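PDB 4DZH: amidohydrolase, which probably acts as a zinc-dependent deaminase of adenosine-type substrates such as 5'-methylthioadenosine, within the amidohydrolase superfamily. Local coordinates for residues A[206-211]-A[251-256]; A[14-19]-A[60-65]; A[149-154]-A[190-195]; A[25-30]-A[352-357]. All blocks are in the same frame, centred on the assembly; numbering follows the deposited sequence. Where two conformers were deposited one is given.

Interaction 1: A[206-211]-A[251-256]; sequences VNDANF and LDRLGL
F211 is met by three leucines of 251-256, each at a different part of its side chain. CD2 of L251 lies over one face of the ring, offset toward the rim, in a CH-pi contact 3.9 Å from the ring centroid and 19° off the normal; CZ of F211 is its nearest ring atom. V206 CG1 covers the opposite face from within 206-211, over the ring centre, so the ring is sandwiched between two methyl groups. L254 meets the base of the side chain, its CD1 3.8 Å from F211 CB, while L256 brings CD2 to 3.9 Å from F211 CD1.

The contact sets the first turn of helix 208-221 against the last turn of helix 247-254, two helices on the outside of the amidohydrolase TIM barrel. The start of helix 208-221 is capped by N207, whose OD1 takes the N-H of N210; the end of helix 247-254 is closed by G255, with positive phi, in a Schellman motif.

D208 swings its carboxylate past the methyls of L254, with OD1 3.7 Å from L254 CD1. Its OD2 forms a salt bridge to R253, whose NH1 is 3.2 Å away and whose NH2 bond is weak. R253 gets there with CG between its backbone N and carbonyl carbon (chi1 84°) and the chain extended from CG to NE. The oxygen lies in the guanidinium plane, yet the arginine meets it from above the carboxylate plane. R250 holds D208 OD1 in a second salt bridge, and Q245 accepts from R253 NE.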
loop_
_atom_site.group_PDB
_atom_site.type_symbol
_atom_site.label_atom_id
_atom_site.label_comp_id
_atom_site.label_asym_id
_atom_site.label_seq_id
_atom_site.Cartn_x
_atom_site.Cartn_y
_atom_site.Cartn_z
ATOM N N VAL A 206 11.127 -31.093 2.651
ATOM C CA VAL A 206 11.155 -31.786 3.921
ATOM C C VAL A 206 10.605 -33.192 3.681
ATOM O O VAL A 206 9.445 -33.356 3.292
ATOM C CB VAL A 206 10.317 -31.076 5.008
ATOM C CG1 VAL A 206 10.276 -31.897 6.298
ATOM C CG2 VAL A 206 10.861 -29.669 5.292
ATOM N N ASN A 207 11.433 -34.206 3.927
ATOM C CA ASN A 207 10.990 -35.569 3.646
ATOM C C ASN A 207 10.039 -36.139 4.720
ATOM O O ASN A 207 9.855 -35.535 5.773
ATOM C CB ASN A 207 12.182 -36.477 3.327
ATOM C CG ASN A 207 13.120 -36.710 4.531
ATOM O OD1 ASN A 207 12.734 -36.559 5.693
ATOM N ND2 ASN A 207 14.361 -37.107 4.240
ATOM N N ASP A 208 9.403 -37.275 4.442
ATOM C CA ASP A 208 8.441 -37.849 5.383
ATOM C C ASP A 208 9.021 -38.121 6.790
ATOM O O ASP A 208 8.343 -37.924 7.806
ATOM C CB ASP A 208 7.919 -39.173 4.826
ATOM C CG ASP A 208 6.853 -38.971 3.774
ATOM O OD1 ASP A 208 6.597 -37.787 3.410
ATOM O OD2 ASP A 208 6.251 -39.977 3.311
ATOM N N ALA A 209 10.260 -38.627 6.850
ATOM C CA ALA A 209 10.916 -38.925 8.117
ATOM C C ALA A 209 11.168 -37.665 8.951
ATOM O O ALA A 209 10.961 -37.678 10.156
ATOM C CB ALA A 209 12.212 -39.673 7.859
ATOM N N ASN A 210 11.607 -36.592 8.296
ATOM C CA ASN A 210 11.787 -35.313 8.971
ATOM C C ASN A 210 10.455 -34.733 9.459
ATOM O O ASN A 210 10.389 -34.143 10.544
ATOM C CB ASN A 210 12.530 -34.324 8.073
ATOM C CG ASN A 210 14.029 -34.587 8.067
ATOM O OD1 ASN A 210 14.555 -35.203 8.997
ATOM N ND2 ASN A 210 14.717 -34.115 7.036
ATOM N N PHE A 211 9.389 -34.932 8.677
ATOM C CA PHE A 211 8.065 -34.440 9.075
ATOM C C PHE A 211 7.581 -35.245 10.274
ATOM O O PHE A 211 6.970 -34.713 11.212
ATOM C CB PHE A 211 7.045 -34.527 7.913
ATOM C CG PHE A 211 6.901 -33.246 7.151
ATOM C CD1 PHE A 211 6.716 -32.016 7.804
ATOM C CD2 PHE A 211 6.966 -33.259 5.778
ATOM C CE1 PHE A 211 6.585 -30.847 7.070
ATOM C CE2 PHE A 211 6.837 -32.110 5.048
ATOM C CZ PHE A 211 6.636 -30.889 5.698
ATOM N N LEU A 251 0.355 -34.116 4.359
ATOM C CA LEU A 251 0.598 -33.636 5.714
ATOM C C LEU A 251 -0.439 -34.182 6.694
ATOM O O LEU A 251 -0.122 -34.460 7.851
ATOM C CB LEU A 251 0.545 -32.111 5.742
ATOM C CG LEU A 251 1.640 -31.341 4.969
ATOM C CD1 LEU A 251 1.269 -29.881 4.796
ATOM C CD2 LEU A 251 2.999 -31.446 5.644
ATOM N N ASP A 252 -1.672 -34.345 6.218
ATOM C CA ASP A 252 -2.745 -34.921 7.034
ATOM C C ASP A 252 -2.395 -36.370 7.423
ATOM O O ASP A 252 -2.508 -36.748 8.581
ATOM C CB ASP A 252 -4.085 -34.840 6.290
ATOM C CG ASP A 252 -5.266 -35.353 7.124
ATOM O OD1 ASP A 252 -5.070 -35.600 8.326
ATOM O OD2 ASP A 252 -6.394 -35.483 6.586
ATOM N N ARG A 253 -1.943 -37.161 6.455
ATOM C CA ARG A 253 -1.554 -38.533 6.740
ATOM C C ARG A 253 -0.295 -38.581 7.626
ATOM O O ARG A 253 -0.135 -39.498 8.423
ATOM C CB ARG A 253 -1.382 -39.334 5.440
ATOM C CG ARG A 253 -0.017 -39.192 4.766
ATOM C CD ARG A 253 0.326 -40.336 3.792
ATOM N NE ARG A 253 1.215 -39.840 2.740
ATOM C CZ ARG A 253 2.545 -39.782 2.832
ATOM N NH1 ARG A 253 3.170 -40.219 3.922
ATOM N NH2 ARG A 253 3.253 -39.290 1.815
ATOM N N LEU A 254 0.582 -37.578 7.517
ATOM C CA LEU A 254 1.765 -37.501 8.371
ATOM C C LEU A 254 1.437 -37.026 9.796
ATOM O O LEU A 254 2.293 -37.068 10.680
ATOM C CB LEU A 254 2.851 -36.594 7.750
ATOM C CG LEU A 254 3.489 -37.149 6.467
ATOM C CD1 LEU A 254 4.311 -36.099 5.752
ATOM C CD2 LEU A 254 4.341 -38.400 6.812
ATOM N N GLY A 255 0.198 -36.586 10.009
ATOM C CA GLY A 255 -0.246 -36.115 11.310
ATOM C C GLY A 255 0.106 -34.670 11.627
ATOM O O GLY A 255 0.234 -34.297 12.793
ATOM N N LEU A 256 0.265 -33.851 10.594
ATOM C CA LEU A 256 0.664 -32.457 10.815
ATOM C C LEU A 256 -0.433 -31.416 10.692
ATOM O O LEU A 256 -0.180 -30.227 10.919
ATOM C CB LEU A 256 1.847 -32.086 9.932
ATOM C CG LEU A 256 3.115 -32.523 10.666
ATOM C CD1 LEU A 256 3.687 -33.803 10.083
ATOM C CD2 LEU A 256 4.145 -31.403 10.721
#

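Interaction 2: A[14-19]-A[60-65]; sequences CDLLIE and PARTVS
V64 O takes the N-H of E19 at 2.6 Å, the shortest of five backbone bonds that tie 14-19 to 60-65. V64 N in turn gives to L17 O at 2.8 Å, and L17 N gives to R62 O, as parallel strands require. At the other end D15 O accepts from R62 N at 3.1 Å, while C14 O accepts from A61 N.

Within this chain strand 63-66 is an outermost strand of the small mixed sheet beside the barrel, with 16-20 next to it and 36-41 beyond. Both segments turn a corner, at D15 and at A61 and R62. D15 and L16 both face V40, a classic beta bulge.

On one face L17 lies alongside P60, pointing the same way, and its CB presses on P60 CG at 3.5 Å, tighter than usual for two carbons. E19 passes obliquely by T63 CG2, its carboxylate held by R55. The other face carries L16, whose CD1 sits 3.8 Å from V64 CG2; with CG opposite the backbone N (chi1 175°), the leucine leans across toward the neighbouring strand. W414 of strand 410-415 touches L16, I18 and V64 on this face.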
loop_
_atom_site.group_PDB
_atom_site.type_symbol
_atom_site.label_atom_id
_atom_site.label_comp_id
_atom_site.label_asym_id
_atom_site.label_seq_id
_atom_site.Cartn_x
_atom_site.Cartn_y
_atom_site.Cartn_z
ATOM N N CYS A 14 -0.128 3.447 39.574
ATOM C CA CYS A 14 0.168 2.524 38.489
ATOM C C CYS A 14 1.402 3.105 37.796
ATOM O O CYS A 14 1.778 4.251 38.065
ATOM C CB CYS A 14 -1.021 2.411 37.541
ATOM S SG CYS A 14 -1.368 3.904 36.537
ATOM N N ASP A 15 2.056 2.332 36.935
ATOM C CA ASP A 15 3.354 2.745 36.391
ATOM C C ASP A 15 3.146 3.798 35.299
ATOM O O ASP A 15 3.831 4.840 35.250
ATOM C CB ASP A 15 4.074 1.553 35.706
ATOM C CG ASP A 15 4.638 0.515 36.693
ATOM O OD1 ASP A 15 4.641 0.749 37.918
ATOM O OD2 ASP A 15 5.101 -0.551 36.219
ATOM N N LEU A 16 2.199 3.506 34.417
ATOM C CA LEU A 16 2.008 4.309 33.217
ATOM C C LEU A 16 0.518 4.425 32.911
ATOM O O LEU A 16 -0.220 3.438 33.035
ATOM C CB LEU A 16 2.718 3.612 32.047
ATOM C CG LEU A 16 2.596 4.174 30.636
ATOM C CD1 LEU A 16 3.308 5.523 30.468
ATOM C CD2 LEU A 16 3.162 3.177 29.648
ATOM N N LEU A 17 0.077 5.618 32.551
ATOM C CA LEU A 17 -1.259 5.823 32.019
ATOM C C LEU A 17 -1.120 6.439 30.621
ATOM O O LEU A 17 -0.494 7.489 30.463
ATOM C CB LEU A 17 -2.059 6.777 32.921
ATOM C CG LEU A 17 -3.479 7.037 32.412
ATOM C CD1 LEU A 17 -4.317 5.786 32.589
ATOM C CD2 LEU A 17 -4.125 8.222 33.072
ATOM N N ILE A 18 -1.691 5.803 29.609
ATOM C CA ILE A 18 -1.652 6.352 28.247
ATOM C C ILE A 18 -3.034 6.860 27.948
ATOM O O ILE A 18 -3.964 6.075 27.894
ATOM C CB ILE A 18 -1.276 5.265 27.181
ATOM C CG1 ILE A 18 0.090 4.684 27.491
ATOM C CG2 ILE A 18 -1.264 5.858 25.757
ATOM C CD1 ILE A 18 0.366 3.345 26.800
ATOM N N GLU A 19 -3.181 8.174 27.759
ATOM C CA GLU A 19 -4.480 8.723 27.369
ATOM C C GLU A 19 -4.511 8.975 25.877
ATOM O O GLU A 19 -3.585 9.579 25.346
ATOM C CB GLU A 19 -4.776 10.037 28.104
ATOM C CG GLU A 19 -4.723 9.945 29.637
ATOM C CD GLU A 19 -4.750 11.328 30.261
ATOM O OE1 GLU A 19 -4.604 12.339 29.499
ATOM O OE2 GLU A 19 -4.915 11.404 31.505
ATOM N N PRO A 60 -0.566 7.793 38.236
ATOM C CA PRO A 60 0.448 7.145 37.391
ATOM C C PRO A 60 1.834 7.704 37.658
ATOM O O PRO A 60 1.928 8.920 37.780
ATOM C CB PRO A 60 0.038 7.557 35.962
ATOM C CG PRO A 60 -1.371 8.040 36.058
ATOM C CD PRO A 60 -1.552 8.567 37.462
ATOM N N ALA A 61 2.883 6.877 37.663
ATOM C CA ALA A 61 4.246 7.403 37.817
ATOM C C ALA A 61 4.572 8.302 36.622
ATOM O O ALA A 61 5.286 9.301 36.750
ATOM C CB ALA A 61 5.263 6.261 37.923
ATOM N N ARG A 62 4.038 7.943 35.462
ATOM C CA ARG A 62 4.151 8.778 34.268
ATOM C C ARG A 62 2.872 8.663 33.413
ATOM O O ARG A 62 2.230 7.606 33.372
ATOM C CB ARG A 62 5.421 8.430 33.464
ATOM C CG ARG A 62 5.607 6.933 33.193
ATOM C CD ARG A 62 6.856 6.586 32.323
ATOM N NE ARG A 62 8.076 6.550 33.131
ATOM C CZ ARG A 62 9.256 6.097 32.727
ATOM N NH1 ARG A 62 10.301 6.135 33.560
ATOM N NH2 ARG A 62 9.388 5.587 31.509
ATOM N N THR A 63 2.495 9.762 32.754
ATOM C CA THR A 63 1.295 9.778 31.911
ATOM C C THR A 63 1.708 10.174 30.501
ATOM O O THR A 63 2.534 11.071 30.347
ATOM C CB THR A 63 0.264 10.817 32.398
ATOM O OG1 THR A 63 -0.212 10.443 33.701
ATOM C CG2 THR A 63 -0.926 10.918 31.436
ATOM N N VAL A 64 1.149 9.491 29.492
ATOM C CA VAL A 64 1.353 9.824 28.075
ATOM C C VAL A 64 0.019 10.230 27.483
ATOM O O VAL A 64 -0.939 9.454 27.493
ATOM C CB VAL A 64 1.925 8.600 27.313
ATOM C CG1 VAL A 64 1.991 8.872 25.794
ATOM C CG2 VAL A 64 3.277 8.231 27.874
ATOM N N SER A 65 -0.073 11.456 26.975
ATOM C CA SER A 65 -1.345 11.905 26.470
ATOM C C SER A 65 -1.243 12.111 24.969
ATOM O O SER A 65 -0.402 12.888 24.499
ATOM C CB SER A 65 -1.772 13.208 27.134
ATOM O OG SER A 65 -1.143 14.284 26.495
#

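Interaction 3: A[149-154]-A[190-195]; sequences VYKQHG and DDPLIS
K151 and D191 reach for each other from opposite directions and meet in a salt bridge. NZ of the lysine lies 2.9 Å from D191 OD2, which it approaches on the syn side, 18° out of the carboxylate plane; its bond to OD1 is weak. A bend at chi2 (60°) steers the otherwise extended lysine chain to the carboxylate.

D191 is itself held by its own loop. Its OD1 accepts from L193 N at 2.9 Å and from I194 N at 3.0 Å, an Asx turn and Asx motif in one, and the two donors arrive on the anti side from opposite faces of the carboxylate. These bonds probably fix the rotation of the group and present it to the lysine.

Apolar contacts flank the ion pair. I194 CD1 packs against Y150 CB at 3.7 Å, and L193 CD1 reaches G154 CA at 3.6 Å, where positive phi ends the helix in a Schellman motif.

Outward from here, Y150 OH bonds to E138 and N82, and W188 of helix 174-188 touches both K151 and I194. The contact joins the end of helix 143-152 to the start of barrel strand 194-200, which pairs in parallel with strand 156-163.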
loop_
_atom_site.group_PDB
_atom_site.type_symbol
_atom_site.label_atom_id
_atom_site.label_comp_id
_atom_site.label_asym_id
_atom_site.label_seq_id
_atom_site.Cartn_x
_atom_site.Cartn_y
_atom_site.Cartn_z
ATOM N N VAL A 149 18.785 -11.540 19.527
ATOM C CA VAL A 149 18.596 -10.185 19.017
ATOM C C VAL A 149 17.237 -9.619 19.371
ATOM O O VAL A 149 17.154 -8.525 19.892
ATOM C CB VAL A 149 18.822 -10.086 17.500
ATOM C CG1 VAL A 149 18.427 -8.712 16.990
ATOM C CG2 VAL A 149 20.264 -10.377 17.188
ATOM N N TYR A 150 16.170 -10.388 19.140
ATOM C CA TYR A 150 14.846 -9.935 19.554
ATOM C C TYR A 150 14.790 -9.656 21.080
ATOM O O TYR A 150 14.257 -8.624 21.485
ATOM C CB TYR A 150 13.774 -10.948 19.148
ATOM C CG TYR A 150 13.478 -10.940 17.649
ATOM C CD1 TYR A 150 13.086 -9.794 16.971
ATOM C CD2 TYR A 150 13.563 -12.121 16.921
ATOM C CE1 TYR A 150 12.799 -9.809 15.618
ATOM C CE2 TYR A 150 13.262 -12.127 15.561
ATOM C CZ TYR A 150 12.898 -10.980 14.930
ATOM O OH TYR A 150 12.592 -10.936 13.574
ATOM N N LYS A 151 15.334 -10.579 21.882
ATOM C CA LYS A 151 15.293 -10.475 23.347
ATOM C C LYS A 151 16.042 -9.209 23.741
ATOM O O LYS A 151 15.539 -8.414 24.529
ATOM C CB LYS A 151 15.934 -11.689 23.985
ATOM C CG LYS A 151 15.914 -11.625 25.519
ATOM C CD LYS A 151 14.481 -11.543 26.033
ATOM C CE LYS A 151 14.432 -11.538 27.596
ATOM N NZ LYS A 151 13.123 -11.981 28.132
ATOM N N GLN A 152 17.224 -8.986 23.169
ATOM C CA GLN A 152 18.028 -7.791 23.538
ATOM C C GLN A 152 17.261 -6.475 23.264
ATOM O O GLN A 152 17.375 -5.474 24.004
ATOM C CB GLN A 152 19.359 -7.834 22.759
ATOM C CG GLN A 152 20.280 -6.615 22.919
ATOM C CD GLN A 152 21.207 -6.433 21.708
ATOM O OE1 GLN A 152 21.517 -7.406 20.997
ATOM N NE2 GLN A 152 21.639 -5.176 21.457
ATOM N N HIS A 153 16.450 -6.459 22.205
ATOM C CA HIS A 153 15.716 -5.267 21.857
ATOM C C HIS A 153 14.350 -5.186 22.512
ATOM O O HIS A 153 13.559 -4.245 22.233
ATOM C CB HIS A 153 15.544 -5.153 20.323
ATOM C CG HIS A 153 16.802 -4.772 19.613
ATOM N ND1 HIS A 153 17.764 -5.684 19.263
ATOM C CD2 HIS A 153 17.294 -3.553 19.282
ATOM C CE1 HIS A 153 18.782 -5.052 18.695
ATOM N NE2 HIS A 153 18.522 -3.762 18.702
ATOM N N GLY A 154 14.034 -6.172 23.340
ATOM C CA GLY A 154 12.711 -6.223 23.918
ATOM C C GLY A 154 11.551 -6.419 22.964
ATOM O O GLY A 154 10.475 -5.889 23.191
ATOM N N ASP A 190 9.933 -20.876 28.824
ATOM C CA ASP A 190 9.363 -19.958 29.798
ATOM C C ASP A 190 9.881 -18.528 29.733
ATOM O O ASP A 190 9.776 -17.788 30.718
ATOM C CB ASP A 190 9.527 -20.498 31.224
ATOM C CG ASP A 190 8.956 -21.894 31.381
ATOM O OD1 ASP A 190 7.819 -22.139 30.907
ATOM O OD2 ASP A 190 9.649 -22.756 31.960
ATOM N N ASP A 191 10.400 -18.094 28.578
ATOM C CA ASP A 191 10.771 -16.689 28.477
ATOM C C ASP A 191 9.511 -15.892 28.158
ATOM O O ASP A 191 8.674 -16.353 27.376
ATOM C CB ASP A 191 11.781 -16.485 27.350
ATOM C CG ASP A 191 12.359 -15.085 27.342
ATOM O OD1 ASP A 191 11.774 -14.165 26.686
ATOM O OD2 ASP A 191 13.402 -14.881 28.010
ATOM N N PRO A 192 9.343 -14.716 28.795
ATOM C CA PRO A 192 8.100 -13.951 28.565
ATOM C C PRO A 192 7.982 -13.272 27.185
ATOM O O PRO A 192 6.873 -12.953 26.749
ATOM C CB PRO A 192 8.151 -12.875 29.652
ATOM C CG PRO A 192 9.596 -12.676 29.929
ATOM C CD PRO A 192 10.226 -14.049 29.773
ATOM N N LEU A 193 9.109 -13.041 26.530
ATOM C CA LEU A 193 9.129 -12.379 25.227
ATOM C C LEU A 193 9.293 -13.344 24.030
ATOM O O LEU A 193 8.693 -13.109 22.973
ATOM C CB LEU A 193 10.233 -11.322 25.203
ATOM C CG LEU A 193 9.886 -9.885 25.608
ATOM C CD1 LEU A 193 11.139 -9.005 25.587
ATOM C CD2 LEU A 193 8.777 -9.281 24.750
ATOM N N ILE A 194 10.132 -14.372 24.197
ATOM C CA ILE A 194 10.529 -15.271 23.114
ATOM C C ILE A 194 9.979 -16.658 23.355
ATOM O O ILE A 194 10.141 -17.240 24.464
ATOM C CB ILE A 194 12.050 -15.394 23.023
ATOM C CG1 ILE A 194 12.733 -14.002 22.935
ATOM C CG2 ILE A 194 12.448 -16.356 21.872
ATOM C CD1 ILE A 194 12.333 -13.197 21.721
ATOM N N SER A 195 9.277 -17.164 22.345
ATOM C CA SER A 195 8.897 -18.573 22.305
ATOM C C SER A 195 9.448 -19.201 21.019
ATOM O O SER A 195 9.899 -18.488 20.088
ATOM C CB SER A 195 7.375 -18.741 22.386
ATOM O OG SER A 195 6.893 -18.286 23.644
#

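Interaction 4: A[25-30]-A[352-357]; sequences PIEPHA and TLRAAT
The loop 25-30 passes beside helix 349-363 with I26 and R354 nearest, their CA atoms 6.2 Å apart; I26 has positive phi (76°), and a cis peptide bond precedes P28. I26 points its side chain at the helix. Its CD1 meets L353 CD2 at 3.7 Å, the two side chains crossing at about a right angle, while its CG1 and CD1 both touch T357 OG1. That hydroxyl donates to L353 O one turn back, so its hydrogen is used within the helix even though its oxygen rests against isoleucine carbons.

R354 takes the polar half. Its chain runs extended from CG to NE, chi1 of -174° turning CG away from the backbone N, and carries the guanidinium out to the loop. There it forms a salt bridge with E27; the modelled position of E27 OE2 is doubtful, and with it the detail of the salt bridge.

One water knits the rest together. It donates to I26 O at 2.6 Å, accepts from R354 NH1 at 3.0 Å, and is hydrogen-bonded to H29 ND1 at 2.9 Å. The H29 ring stands nearly perpendicular to the guanidinium plane and comes nearest to R354 CD, with ND1 3.7 Å away.

Beyond the two segments, P73 of strand 69-80 touches both I26 and T357, and S372 touches I26 and E27. The arrangement fits the build of ATZ/TRZ-type amidohydrolases, in which N-terminal residues, from the small beta-rich part of the chain, lie against a helix that follows the last strands of the TIM barrel.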
loop_
_atom_site.group_PDB
_atom_site.type_symbol
_atom_site.label_atom_id
_atom_site.label_comp_id
_atom_site.label_asym_id
_atom_site.label_seq_id
_atom_site.Cartn_x
_atom_site.Cartn_y
_atom_site.Cartn_z
ATOM N N PRO A 25 -9.964 -1.682 21.288
ATOM C CA PRO A 25 -9.553 -2.828 22.107
ATOM C C PRO A 25 -9.440 -4.173 21.376
ATOM O O PRO A 25 -8.794 -5.062 21.936
ATOM C CB PRO A 25 -10.642 -2.890 23.185
ATOM C CG PRO A 25 -11.892 -2.365 22.480
ATOM C CD PRO A 25 -11.368 -1.277 21.520
ATOM N N ILE A 26 -10.061 -4.288 20.202
ATOM C CA ILE A 26 -10.140 -5.492 19.365
ATOM C C ILE A 26 -11.159 -6.474 19.977
ATOM O O ILE A 26 -12.024 -7.006 19.265
ATOM C CB ILE A 26 -8.768 -6.171 19.154
ATOM C CG1 ILE A 26 -7.781 -5.188 18.510
ATOM C CG2 ILE A 26 -8.904 -7.420 18.276
ATOM C CD1 ILE A 26 -8.193 -4.666 17.144
ATOM N N GLU A 27 -11.073 -6.644 21.295
ATOM C CA GLU A 27 -12.083 -7.360 22.062
ATOM C C GLU A 27 -12.648 -6.345 23.042
ATOM O O GLU A 27 -11.905 -5.839 23.887
ATOM C CB GLU A 27 -11.441 -8.552 22.796
ATOM C CG GLU A 27 -11.259 -9.792 21.906
ATOM C CD GLU A 27 -12.596 -10.269 21.337
ATOM O OE1 GLU A 27 -13.641 -9.948 21.940
ATOM O OE2 GLU A 27 -12.629 -10.963 20.301
ATOM N N PRO A 28 -13.940 -6.008 22.913
ATOM C CA PRO A 28 -14.946 -6.492 21.947
ATOM C C PRO A 28 -14.803 -6.009 20.489
ATOM O O PRO A 28 -14.252 -4.934 20.215
ATOM C CB PRO A 28 -16.253 -5.952 22.534
ATOM C CG PRO A 28 -15.843 -4.702 23.177
ATOM C CD PRO A 28 -14.528 -5.010 23.826
ATOM N N HIS A 29 -15.341 -6.813 19.573
ATOM C CA HIS A 29 -15.200 -6.606 18.136
ATOM C C HIS A 29 -15.930 -5.362 17.662
ATOM O O HIS A 29 -17.035 -5.043 18.128
ATOM C CB HIS A 29 -15.728 -7.817 17.381
ATOM C CG HIS A 29 -15.510 -7.750 15.905
ATOM N ND1 HIS A 29 -14.264 -7.909 15.333
ATOM C CD2 HIS A 29 -16.374 -7.515 14.884
ATOM C CE1 HIS A 29 -14.375 -7.786 14.019
ATOM N NE2 HIS A 29 -15.645 -7.558 13.723
ATOM N N ALA A 30 -15.287 -4.665 16.726
ATOM C CA ALA A 30 -15.886 -3.526 16.025
ATOM C C ALA A 30 -16.232 -2.366 16.929
ATOM O O ALA A 30 -17.016 -1.489 16.546
ATOM C CB ALA A 30 -17.092 -3.946 15.176
ATOM N N THR A 352 -10.369 -7.280 9.349
ATOM C CA THR A 352 -8.974 -7.247 8.910
ATOM C C THR A 352 -8.064 -6.835 10.077
ATOM O O THR A 352 -7.000 -7.434 10.299
ATOM C CB THR A 352 -8.775 -6.286 7.700
ATOM O OG1 THR A 352 -9.566 -6.716 6.576
ATOM C CG2 THR A 352 -7.316 -6.299 7.304
ATOM N N LEU A 353 -8.443 -5.783 10.805
ATOM C CA LEU A 353 -7.656 -5.355 11.947
ATOM C C LEU A 353 -7.574 -6.477 13.006
ATOM O O LEU A 353 -6.519 -6.664 13.648
ATOM C CB LEU A 353 -8.184 -4.033 12.529
ATOM C CG LEU A 353 -7.217 -3.465 13.586
ATOM C CD1 LEU A 353 -5.885 -2.984 12.967
ATOM C CD2 LEU A 353 -7.864 -2.292 14.293
ATOM N N ARG A 354 -8.667 -7.231 13.146
ATOM C CA ARG A 354 -8.666 -8.375 14.066
ATOM C C ARG A 354 -7.599 -9.398 13.664
ATOM O O ARG A 354 -6.833 -9.849 14.508
ATOM C CB ARG A 354 -10.054 -9.022 14.091
ATOM C CG ARG A 354 -10.212 -10.151 15.155
ATOM C CD ARG A 354 -11.685 -10.507 15.305
ATOM N NE ARG A 354 -11.974 -11.601 16.271
ATOM C CZ ARG A 354 -12.189 -11.377 17.568
ATOM N NH1 ARG A 354 -12.075 -10.135 18.032
ATOM N NH2 ARG A 354 -12.518 -12.398 18.416
ATOM N N ALA A 355 -7.550 -9.744 12.378
ATOM C CA ALA A 355 -6.551 -10.664 11.849
ATOM C C ALA A 355 -5.129 -10.168 12.127
ATOM O O ALA A 355 -4.242 -10.945 12.528
ATOM C CB ALA A 355 -6.776 -10.924 10.385
ATOM N N ALA A 356 -4.908 -8.864 11.908
ATOM C CA ALA A 356 -3.597 -8.259 12.114
ATOM C C ALA A 356 -3.110 -8.220 13.566
ATOM O O ALA A 356 -1.911 -7.967 13.828
ATOM C CB ALA A 356 -3.605 -6.826 11.553
ATOM N N THR A 357 -4.013 -8.466 14.535
ATOM C CA THR A 357 -3.631 -8.357 15.936
ATOM C C THR A 357 -3.937 -9.678 16.624
ATOM O O THR A 357 -3.054 -10.522 16.739
ATOM C CB THR A 357 -4.372 -7.195 16.643
ATOM O OG1 THR A 357 -5.792 -7.273 16.363
ATOM C CG2 THR A 357 -3.782 -5.852 16.139
HETATM O O HOH W 1 -11.705 -7.479 16.712
#

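The four contacts are spread over the chain and none touches another. Interactions 1 and 2 lie on opposite sides of its centre, about 50 Å apart between centres. Interaction 4 joins residues 322 apart in sequence, and interactions 1 and 3 are nested inside the loop it closes, whereas interaction 2 crosses it along the chain. Interactions 1 and 3 are linked through consecutive elements, strand 194-200 and helix 208-221, with nearest atoms about 17 Å apart. These two also come nearer the metals: the side chain of F211 is about 14 Å from a bound zinc ion, and that of D191 about 11 Å from one. Interactions 2 and 4 lie away from the metal sites.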